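PDB 6Z96: TudS from Uncultured bacterium, which removes sulfur from thiouracil in a non-redox reaction that depends on a [4Fe-4S] cluster, probably by way of a [4Fe-5S] intermediate. Local coordinates for residues R93-K98 / H132-F137. Numbering follows the deposited sequence.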
ATOM      1  N   ARG A  93      -1.356  -9.124 -10.066  1.00 23.63           N
ATOM      2  CA  ARG A  93      -0.265  -9.827  -9.417  1.00 23.98           C
ATOM      3  C   ARG A  93       0.884  -8.900  -8.971  1.00 22.00           C
ATOM      4  O   ARG A  93       1.894  -9.393  -8.483  1.00 22.13           O
ATOM      5  CB  ARG A  93       0.242 -10.990 -10.307  1.00 28.42           C
ATOM      6  CG  ARG A  93       0.501 -10.611 -11.735  1.00 35.63           C
ATOM      7  CD  ARG A  93       0.243 -11.755 -12.738  1.00 43.18           C
ATOM      8  NE  ARG A  93       1.307 -12.752 -12.789  1.00 49.34           N
ATOM      9  CZ  ARG A  93       1.815 -13.248 -13.917  1.00 53.21           C
ATOM     10  NH1 ARG A  93       2.765 -14.171 -13.873  1.00 53.76           N
ATOM     11  NH2 ARG A  93       1.387 -12.810 -15.097  1.00 53.48           N
ATOM     12  N   PHE A  94       0.728  -7.564  -9.148  1.00 21.42           N
ATOM     13  CA  PHE A  94       1.736  -6.582  -8.745  1.00 21.55           C
ATOM     14  C   PHE A  94       1.066  -5.442  -7.971  1.00 20.20           C
ATOM     15  O   PHE A  94      -0.015  -4.996  -8.348  1.00 20.24           O
ATOM     16  CB  PHE A  94       2.423  -5.961  -9.972  1.00 23.40           C
ATOM     17  CG  PHE A  94       3.119  -6.971 -10.858  1.00 25.61           C
ATOM     18  CD1 PHE A  94       4.362  -7.464 -10.526  1.00 27.99           C
ATOM     19  CD2 PHE A  94       2.520  -7.426 -12.017  1.00 28.09           C
ATOM     20  CE1 PHE A  94       5.002  -8.402 -11.340  1.00 29.32           C
ATOM     21  CE2 PHE A  94       3.168  -8.353 -12.839  1.00 29.44           C
ATOM     22  CZ  PHE A  94       4.410  -8.817 -12.496  1.00 29.25           C
ATOM     23  N   ALA A  95       1.753  -4.941  -6.936  1.00 19.20           N
ATOM     24  CA  ALA A  95       1.265  -3.810  -6.154  1.00 19.06           C
ATOM     25  C   ALA A  95       2.357  -2.773  -6.002  1.00 19.06           C
ATOM     26  O   ALA A  95       3.520  -3.118  -5.826  1.00 20.03           O
ATOM     27  CB  ALA A  95       0.813  -4.279  -4.774  1.00 19.33           C
ATOM     28  N   LEU A  96       1.983  -1.494  -6.067  1.00 17.09           N
ATOM     29  CA  LEU A  96       2.911  -0.391  -5.827  1.00 17.09           C
ATOM     30  C   LEU A  96       2.362   0.282  -4.571  1.00 16.50           C
ATOM     31  O   LEU A  96       1.342   0.968  -4.638  1.00 16.33           O
ATOM     32  CB  LEU A  96       2.900   0.592  -7.003  1.00 17.45           C
ATOM     33  CG  LEU A  96       3.619   1.925  -6.786  1.00 18.40           C
ATOM     34  CD1 LEU A  96       5.062   1.727  -6.344  1.00 19.52           C
ATOM     35  CD2 LEU A  96       3.541   2.798  -8.055  1.00 20.23           C
ATOM     36  N   LEU A  97       3.021   0.056  -3.438  1.00 15.91           N
ATOM     37  CA  LEU A  97       2.514   0.546  -2.160  1.00 16.22           C
ATOM     38  C   LEU A  97       3.478   1.496  -1.488  1.00 17.01           C
ATOM     39  O   LEU A  97       4.685   1.390  -1.658  1.00 17.15           O
ATOM     40  CB  LEU A  97       2.193  -0.643  -1.232  1.00 16.13           C
ATOM     41  CG  LEU A  97       1.193  -1.666  -1.768  1.00 16.66           C
ATOM     42  CD1 LEU A  97       0.874  -2.736  -0.656  1.00 16.44           C
ATOM     43  CD2 LEU A  97      -0.124  -1.016  -2.234  1.00 18.73           C
ATOM     44  N   LYS A  98       2.933   2.425  -0.688  1.00 15.89           N
ATOM     45  CA  LYS A  98       3.720   3.460  -0.011  1.00 16.16           C
ATOM     46  C   LYS A  98       4.657   2.932   1.079  1.00 17.22           C
ATOM     47  O   LYS A  98       4.237   2.303   2.040  1.00 17.40           O
ATOM     48  CB  LYS A  98       2.743   4.513   0.583  1.00 16.55           C
ATOM     49  CG  LYS A  98       3.420   5.599   1.418  1.00 18.32           C
ATOM     50  CD  LYS A  98       4.182   6.579   0.520  1.00 19.97           C
ATOM     51  CE  LYS A  98       5.075   7.471   1.369  1.00 21.55           C
ATOM     52  NZ  LYS A  98       6.347   6.781   1.748  1.00 21.42           N
ATOM     53  N   HIS A 132      -0.007 -14.223  -0.457  1.00 21.83           N
ATOM     54  CA  HIS A 132      -0.844 -14.743  -1.523  1.00 22.33           C
ATOM     55  C   HIS A 132      -0.204 -14.628  -2.914  1.00 23.31           C
ATOM     56  O   HIS A 132      -0.903 -14.699  -3.920  1.00 24.73           O
ATOM     57  CB  HIS A 132      -2.236 -14.106  -1.469  1.00 22.90           C
ATOM     58  CG  HIS A 132      -3.049 -14.566  -0.295  1.00 24.26           C
ATOM     59  ND1 HIS A 132      -4.008 -15.566  -0.431  1.00 26.79           N
ATOM     60  CD2 HIS A 132      -2.984 -14.202   1.004  1.00 24.81           C
ATOM     61  CE1 HIS A 132      -4.497 -15.764   0.781  1.00 26.92           C
ATOM     62  NE2 HIS A 132      -3.914 -14.974   1.683  1.00 26.56           N
ATOM     63  N   GLY A 133       1.108 -14.462  -2.976  1.00 24.12           N
ATOM     64  CA  GLY A 133       1.835 -14.471  -4.239  1.00 24.35           C
ATOM     65  C   GLY A 133       1.882 -13.195  -5.051  1.00 24.71           C
ATOM     66  O   GLY A 133       2.285 -13.216  -6.218  1.00 25.78           O
ATOM     67  N   ILE A 134       1.412 -12.080  -4.468  1.00 22.23           N
ATOM     68  CA  ILE A 134       1.424 -10.805  -5.172  1.00 21.12           C
ATOM     69  C   ILE A 134       2.728 -10.109  -4.850  1.00 21.01           C
ATOM     70  O   ILE A 134       3.127 -10.046  -3.678  1.00 21.74           O
ATOM     71  CB  ILE A 134       0.176  -9.993  -4.746  1.00 20.56           C
ATOM     72  CG1 ILE A 134      -1.092 -10.705  -5.279  1.00 21.21           C
ATOM     73  CG2 ILE A 134       0.252  -8.539  -5.217  1.00 20.64           C
ATOM     74  CD1 ILE A 134      -2.340 -10.416  -4.502  1.00 23.06           C
ATOM     75  N   GLN A 135       3.436  -9.628  -5.887  1.00 20.43           N
ATOM     76  CA  GLN A 135       4.705  -8.952  -5.661  1.00 20.36           C
ATOM     77  C   GLN A 135       4.416  -7.494  -5.304  1.00 19.47           C
ATOM     78  O   GLN A 135       3.670  -6.825  -6.017  1.00 20.44           O
ATOM     79  CB  GLN A 135       5.570  -8.998  -6.918  1.00 22.42           C
ATOM     80  CG  GLN A 135       5.979 -10.422  -7.276  1.00 26.66           C
ATOM     81  CD  GLN A 135       6.850 -10.390  -8.505  1.00 34.00           C
ATOM     82  OE1 GLN A 135       6.494 -10.908  -9.572  1.00 38.37           O
ATOM     83  NE2 GLN A 135       7.993  -9.745  -8.380  1.00 33.51           N
ATOM     84  N   VAL A 136       5.022  -7.019  -4.227  1.00 18.01           N
ATOM     85  CA  VAL A 136       4.842  -5.648  -3.765  1.00 17.78           C
ATOM     86  C   VAL A 136       6.138  -4.881  -3.925  1.00 19.01           C
ATOM     87  O   VAL A 136       7.192  -5.307  -3.434  1.00 20.57           O
ATOM     88  CB  VAL A 136       4.384  -5.634  -2.283  1.00 18.11           C
ATOM     89  CG1 VAL A 136       4.197  -4.186  -1.788  1.00 19.42           C
ATOM     90  CG2 VAL A 136       3.088  -6.434  -2.121  1.00 18.56           C
ATOM     91  N   PHE A 137       6.039  -3.702  -4.537  1.00 18.26           N
ATOM     92  CA  PHE A 137       7.139  -2.775  -4.749  1.00 18.41           C
ATOM     93  C   PHE A 137       6.800  -1.447  -4.100  1.00 18.41           C
ATOM     94  O   PHE A 137       5.618  -1.088  -4.034  1.00 18.61           O
ATOM     95  CB  PHE A 137       7.309  -2.513  -6.255  1.00 19.24           C
ATOM     96  CG  PHE A 137       7.699  -3.739  -7.057  1.00 21.41           C
ATOM     97  CD1 PHE A 137       9.020  -3.972  -7.385  1.00 23.78           C
ATOM     98  CD2 PHE A 137       6.740  -4.648  -7.482  1.00 23.48           C
ATOM     99  CE1 PHE A 137       9.374  -5.101  -8.125  1.00 25.18           C
ATOM    100  CE2 PHE A 137       7.100  -5.771  -8.223  1.00 24.45           C
ATOM    101  CZ  PHE A 137       8.406  -5.964  -8.561  1.00 24.50           C
TER
HETATM  102  O   HOH W   1       3.056 -12.045  -8.493  1.00 40.46           O
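F94, Q135 and F137 share one first torsion, each with CG anti to its carbonyl carbon (chi1 near -60°), and the side chains of Q135 and F137 run alongside that of F94 on one face of the sheet. The F94 rim atom CD1 lies 4.0 Å from F137 CE2; each of these two atoms sits near the plane of the other ring, so the rings meet edge to edge without stacking. Next to CD1, F94 CE1 comes within 3.4 Å of Q135 OE1, the amide plane turned 54° from the ring. An alanine in place of F94 would probably open a gap beside F137 CE2 and leave Q135 OE1 without its ring neighbour. On the other face A95 CB packs against V136 CG2 at 4.1 Å. V136 CG1, anti to its backbone N, reaches L97 CD1 at 3.8 Å. The backbones pair in parallel, the strand axes 20° apart, through a ladder of four bonds: Q135 N to R93 O, A95 N to Q135 O, F137 N to A95 O and L97 N to F137 O. R93 O also accepts from a water that donates 2.7 Å to G133 O, linking R93, just before strand 94-96, to the turn where G133, at positive phi, completes the Schellman motif ending helix 124-131. Beyond L97, K98 touches the iron-sulfur cluster, and its NZ forms a salt bridge with E139, just past strand 135-137. Strand 135-137 is the outermost strand of the four-stranded parallel sheet on this side, and 94-96 is bonded on its other flank to strand 5-8. Helix 142-151 packs on the face of F94, L96 and F137, and helix 124-131 on that of A95 and V136, touching L97 as well.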